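Local coordinates for CutA1 (Shewanella, PDB 3AHP), which belongs to the trimeric CutA1 family of divalent-ion tolerance proteins and probably takes part in the cell's response to metals such as copper, at residues D17-I22 / H55-Q60; A29-C34 / Y68-Q73. All coordinates share one frame; numbering follows the deposited sequence.

Contact 1: residues D17-I22 / H55-Q60; sequences DIACRI and HEVPMQ
Ala19, on the inward side of helix 16-28, settles onto two residues of strand 50-64, Val57 and Met59, and illustrates how one small helical residue lets a helix lie close to a sheet. The side-chain packing is wholly apolar. Met59 SD lies 4.0 Å from Ala19 CB, and Met59 CG stands 4.2 Å from the same methyl. Val57 lies next to Ala19 as well, though the exact placing of its CG1 is doubtful. The two backbones approach closely at this point, with Ala19 CA 6.8 Å from Val57 CA.

A second set of contacts joins side chain to backbone. The methionine chain runs extended through chi2 and then bends at chi3 (97°), and this turn brings its end against the backbone carbonyl of Ala19: CE of Met59 lies 4.0 Å from Ala19 C, and its SD lies 3.9 Å from Ala19 O. Shortening Met59 to an alanine removes the thioether arm and would probably open a gap under Ala19, leaving that turn of helix less firmly packed on the strand.

No hydrogen bond crosses between 17-22 and 55-60; backbone bonding stays within the helix, as from Ile22 N to Ile18 O, and within the sheet, where Val57 pairs with Cys13 and Met59 with Thr11. Ile37 and Cys13 also touch Ala19 from the flanking strands. Helix 16-28 thus covers strand 50-64, which lies between strands 6-13 and 34-38: the split beta-alpha-beta crossover of a ferredoxin-like fold.

Contact 2: residues A29-C34 / Y68-Q73; sequences AKLAAC and YPAIEQ
In Leu31, chi1 of -71° sets CG opposite the carbonyl carbon, and its methyls reach Ala70 of helix 68-78, while CB faces Ile71. Ile71 has CG1 placed in the same way, and an extended chi2 (171°) sends CD1 on toward the loop, although its CB does not itself point there. The result is a small apolar patch. One leucine methyl, CD2, lies 3.9 Å from Ala70 CB, with CD1 slightly farther from it at 4.2 Å. At the other end of the contact Leu31 CB meets Ile71 CG1 at 3.8 Å, and Ile71 CD1 comes beside the backbone carbonyl, 4.0 Å from Leu31 C.

What presents the leucine is the end of helix 16-28: Lys30 takes a positive phi (53°) in a Schellman motif, and the chain turns away with Leu31 next in line. Lys30 itself leads elsewhere, its NZ hydrogen-bonded to Asn49 OD1 of the second subunit. Strand 50-64 runs nearby, touched by Ala32 at Ile61 and by Ile71 at Cys63, so the loop between helix 16-28 and strand 34-38 packs against both helix 68-78 and the sheet.

Overall arrangement
Contacts 1 and 2 show two ways in which parts of a ferredoxin-like fold are packed together: a helix on the sheet, and a loop on a helix. Their centres are 15 Å apart, and their nearest atoms come within about 4 Å without touching. Along the chain the segments alternate, 17-22, 29-34, 55-60, 68-73, so the two connections cross. Helix 16-28 supplies the first segment and leads into the loop of the second; strand 50-64 leads in turn to helix 68-78. Ile22, packing on Val75 and Met78, links the two helices directly. Both contacts also touch the second subunit, with Cys34 continuing the sheet into it, which places them beside the trimer's interface.

Contact 1: residues D17-I22 / H55-Q60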
loop_
_atom_site.group_PDB
_atom_site.type_symbol
_atom_site.label_atom_id
_atom_site.label_comp_id
_atom_site.label_asym_id
_atom_site.label_seq_id
_atom_site.Cartn_x
_atom_site.Cartn_y
_atom_site.Cartn_z
ATOM N N ASP B 17 8.101 6.527 17.537
ATOM C CA ASP B 17 8.414 5.780 18.751
ATOM C C ASP B 17 7.328 4.757 19.081
ATOM O O ASP B 17 7.604 3.612 19.456
ATOM C CB ASP B 17 8.616 6.728 19.931
ATOM C CG ASP B 17 9.839 7.595 19.766
ATOM O OD1 ASP B 17 10.876 7.079 19.294
ATOM O OD2 ASP B 17 9.748 8.806 20.040
ATOM N N ILE B 18 6.084 5.194 18.967
ATOM C CA ILE B 18 4.977 4.303 19.155
ATOM C C ILE B 18 4.988 3.187 18.095
ATOM O O ILE B 18 4.783 2.017 18.411
ATOM C CB ILE B 18 3.653 5.091 19.177
ATOM C CG1 ILE B 18 3.699 6.140 20.299
ATOM C CG2 ILE B 18 2.448 4.144 19.294
ATOM C CD1 ILE B 18 2.607 7.226 20.225
ATOM N N ALA B 19 5.234 3.550 16.841
ATOM C CA ALA B 19 5.246 2.566 15.756
ATOM C C ALA B 19 6.290 1.498 16.046
ATOM O O ALA B 19 6.019 0.293 15.950
ATOM C CB ALA B 19 5.527 3.238 14.430
ATOM N N CYS B 20 7.453 1.956 16.490
ATOM C CA CYS B 20 8.530 1.079 16.857
ATOM C C CYS B 20 8.180 0.146 18.006
ATOM O O CYS B 20 8.518 -1.031 17.988
ATOM C CB CYS B 20 9.768 1.881 17.199
ATOM S SG CYS B 20 11.213 0.818 17.345
ATOM N N ARG B 21 7.545 0.691 19.029
ATOM C CA ARG B 21 7.128 -0.074 20.176
ATOM C C ARG B 21 6.135 -1.178 19.767
ATOM O O ARG B 21 6.301 -2.336 20.135
ATOM C CB ARG B 21 6.537 0.877 21.218
ATOM C CG ARG B 21 6.484 0.340 22.646
ATOM C CD ARG B 21 6.462 1.481 23.691
ATOM N NE ARG B 21 5.133 2.086 23.859
ATOM C CZ ARG B 21 4.871 3.388 23.721
ATOM N NH1 ARG B 21 5.849 4.245 23.408
ATOM N NH2 ARG B 21 3.627 3.832 23.881
ATOM N N ILE B 22 5.110 -0.815 19.003
ATOM C CA ILE B 22 4.148 -1.774 18.497
ATOM C C ILE B 22 4.779 -2.755 17.513
ATOM O O ILE B 22 4.592 -3.961 17.649
ATOM C CB ILE B 22 2.903 -1.076 17.881
ATOM C CG1 ILE B 22 2.218 -0.195 18.937
ATOM C CG2 ILE B 22 1.916 -2.107 17.319
ATOM C CD1 ILE B 22 1.218 0.821 18.397
ATOM N N HIS B 55 0.246 14.519 11.475
ATOM C CA HIS B 55 1.411 13.823 10.967
ATOM C C HIS B 55 1.600 12.496 11.705
ATOM O O HIS B 55 1.562 12.437 12.927
ATOM C CB HIS B 55 2.652 14.710 11.080
ATOM C CG HIS B 55 2.875 15.590 9.886
ATOM N ND1 HIS B 55 2.611 16.946 9.896
ATOM C CD2 HIS B 55 3.317 15.304 8.634
ATOM C CE1 HIS B 55 2.902 17.458 8.711
ATOM N NE2 HIS B 55 3.308 16.478 7.921
ATOM N N GLU B 56 1.776 11.437 10.968
ATOM C CA GLU B 56 1.559 10.143 11.491
ATOM C C GLU B 56 2.540 9.228 10.902
ATOM O O GLU B 56 3.080 9.455 9.874
ATOM C CB GLU B 56 0.171 9.661 11.174
ATOM C CG GLU B 56 -0.843 10.336 11.963
ATOM C CD GLU B 56 -2.067 9.597 12.012
ATOM O OE1 GLU B 56 -2.699 9.578 13.037
ATOM O OE2 GLU B 56 -2.418 9.037 11.026
ATOM N N VAL B 57 2.768 8.149 11.578
ATOM C CA VAL B 57 3.689 7.195 11.069
ATOM C C VAL B 57 3.037 5.922 10.550
ATOM O O VAL B 57 2.386 5.218 11.264
ATOM C CB VAL B 57 4.762 6.966 12.089
ATOM C CG1 VAL B 57 4.746 5.630 12.594
ATOM C CG2 VAL B 57 6.094 7.307 11.556
ATOM N N PRO B 58 3.238 5.632 9.281
ATOM C CA PRO B 58 2.532 4.569 8.600
ATOM C C PRO B 58 3.135 3.196 8.827
ATOM O O PRO B 58 4.295 3.100 8.962
ATOM C CB PRO B 58 2.657 4.997 7.164
ATOM C CG PRO B 58 3.827 5.693 7.108
ATOM C CD PRO B 58 4.022 6.406 8.331
ATOM N N MET B 59 2.326 2.158 8.919
ATOM C CA MET B 59 2.851 0.801 9.125
ATOM C C MET B 59 2.252 -0.214 8.145
ATOM O O MET B 59 1.043 -0.236 7.946
ATOM C CB MET B 59 2.590 0.329 10.555
ATOM C CG MET B 59 3.416 1.019 11.609
ATOM S SD MET B 59 3.181 0.279 13.237
ATOM C CE MET B 59 4.573 -0.812 13.307
ATOM N N GLN B 60 3.095 -1.067 7.569
ATOM C CA GLN B 60 2.620 -2.274 6.901
ATOM C C GLN B 60 2.951 -3.526 7.710
ATOM O O GLN B 60 4.098 -3.743 8.067
ATOM C CB GLN B 60 3.237 -2.416 5.515
ATOM C CG GLN B 60 2.895 -1.335 4.497
ATOM C CD GLN B 60 3.578 -1.609 3.151
ATOM O OE1 GLN B 60 3.483 -0.803 2.219
ATOM N NE2 GLN B 60 4.293 -2.756 3.058
#

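Contact 2: residues A29-C34 / Y68-Q73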
loop_
_atom_site.group_PDB
_atom_site.type_symbol
_atom_site.label_atom_id
_atom_site.label_comp_id
_atom_site.label_asym_id
_atom_site.label_seq_id
_atom_site.Cartn_x
_atom_site.Cartn_y
_atom_site.Cartn_z
ATOM N N ALA B 29 6.486 -11.166 19.587
ATOM C CA ALA B 29 5.420 -12.129 19.879
ATOM C C ALA B 29 5.305 -13.135 18.756
ATOM O O ALA B 29 4.481 -14.046 18.809
ATOM C CB ALA B 29 4.080 -11.414 20.092
ATOM N N LYS B 30 6.090 -12.910 17.706
ATOM C CA LYS B 30 6.004 -13.692 16.476
ATOM C C LYS B 30 4.577 -13.725 15.913
ATOM O O LYS B 30 4.119 -14.757 15.413
ATOM C CB LYS B 30 6.504 -15.118 16.710
ATOM C CG LYS B 30 7.975 -15.234 17.136
ATOM C CD LYS B 30 8.328 -16.710 17.401
ATOM C CE LYS B 30 9.473 -16.865 18.395
ATOM N NZ LYS B 30 10.803 -16.950 17.728
ATOM N N LEU B 31 3.880 -12.593 15.970
ATOM C CA LEU B 31 2.580 -12.489 15.332
ATOM C C LEU B 31 2.692 -12.005 13.888
ATOM O O LEU B 31 1.953 -12.432 13.004
ATOM C CB LEU B 31 1.660 -11.612 16.164
ATOM C CG LEU B 31 1.267 -12.363 17.439
ATOM C CD1 LEU B 31 0.721 -11.447 18.518
ATOM C CD2 LEU B 31 0.287 -13.508 17.129
ATOM N N ALA B 32 3.701 -11.194 13.639
ATOM C CA ALA B 32 3.981 -10.729 12.312
ATOM C C ALA B 32 5.423 -11.094 12.043
ATOM O O ALA B 32 6.290 -10.843 12.884
ATOM C CB ALA B 32 3.794 -9.212 12.230
ATOM N N ALA B 33 5.673 -11.662 10.862
ATOM C CA ALA B 33 7.029 -12.005 10.452
ATOM C C ALA B 33 7.807 -10.731 10.260
ATOM O O ALA B 33 8.974 -10.648 10.658
ATOM C CB ALA B 33 7.025 -12.824 9.169
ATOM N N CYS B 34 7.134 -9.728 9.694
ATOM C CA CYS B 34 7.775 -8.468 9.345
ATOM C C CYS B 34 6.830 -7.277 9.390
ATOM O O CYS B 34 5.664 -7.359 8.959
ATOM C CB CYS B 34 8.407 -8.534 7.962
ATOM S SG CYS B 34 9.023 -6.928 7.413
ATOM N N TYR B 68 -4.531 -13.098 12.754
ATOM C CA TYR B 68 -5.112 -11.762 12.656
ATOM C C TYR B 68 -5.733 -11.284 13.971
ATOM O O TYR B 68 -5.406 -10.188 14.443
ATOM C CB TYR B 68 -6.107 -11.616 11.492
ATOM C CG TYR B 68 -6.828 -10.289 11.516
ATOM C CD1 TYR B 68 -6.259 -9.156 10.933
ATOM C CD2 TYR B 68 -8.001 -10.127 12.265
ATOM C CE1 TYR B 68 -6.874 -7.908 11.044
ATOM C CE2 TYR B 68 -8.622 -8.883 12.390
ATOM C CZ TYR B 68 -8.056 -7.781 11.775
ATOM O OH TYR B 68 -8.663 -6.556 11.895
ATOM N N PRO B 69 -6.596 -12.111 14.593
ATOM C CA PRO B 69 -7.316 -11.631 15.781
ATOM C C PRO B 69 -6.400 -11.161 16.921
ATOM O O PRO B 69 -6.734 -10.208 17.624
ATOM C CB PRO B 69 -8.151 -12.848 16.193
ATOM C CG PRO B 69 -8.380 -13.569 14.911
ATOM C CD PRO B 69 -7.073 -13.444 14.178
ATOM N N ALA B 70 -5.232 -11.782 17.054
ATOM C CA ALA B 70 -4.272 -11.392 18.071
ATOM C C ALA B 70 -3.511 -10.111 17.695
ATOM O O ALA B 70 -3.183 -9.298 18.563
ATOM C CB ALA B 70 -3.302 -12.538 18.359
ATOM N N ILE B 71 -3.207 -9.952 16.409
ATOM C CA ILE B 71 -2.579 -8.733 15.913
ATOM C C ILE B 71 -3.469 -7.502 16.121
ATOM O O ILE B 71 -3.070 -6.523 16.762
ATOM C CB ILE B 71 -2.179 -8.876 14.452
ATOM C CG1 ILE B 71 -1.240 -10.083 14.314
ATOM C CG2 ILE B 71 -1.504 -7.583 13.943
ATOM C CD1 ILE B 71 -0.917 -10.494 12.883
ATOM N N GLU B 72 -4.716 -7.610 15.687
ATOM C CA GLU B 72 -5.670 -6.558 15.941
ATOM C C GLU B 72 -5.752 -6.233 17.427
ATOM O O GLU B 72 -5.703 -5.063 17.821
ATOM C CB GLU B 72 -7.038 -6.972 15.455
ATOM C CG GLU B 72 -8.072 -5.961 15.787
ATOM C CD GLU B 72 -9.418 -6.350 15.287
ATOM O OE1 GLU B 72 -10.189 -6.897 16.101
ATOM O OE2 GLU B 72 -9.684 -6.155 14.075
ATOM N N GLN B 73 -5.954 -7.269 18.238
ATOM C CA GLN B 73 -6.021 -7.109 19.677
ATOM C C GLN B 73 -4.794 -6.386 20.229
ATOM O O GLN B 73 -4.916 -5.344 20.844
ATOM C CB GLN B 73 -6.227 -8.464 20.361
ATOM C CG GLN B 73 -6.794 -8.367 21.780
ATOM C CD GLN B 73 -7.991 -7.427 21.861
ATOM O OE1 GLN B 73 -7.866 -6.286 22.308
ATOM N NE2 GLN B 73 -9.133 -7.875 21.358
#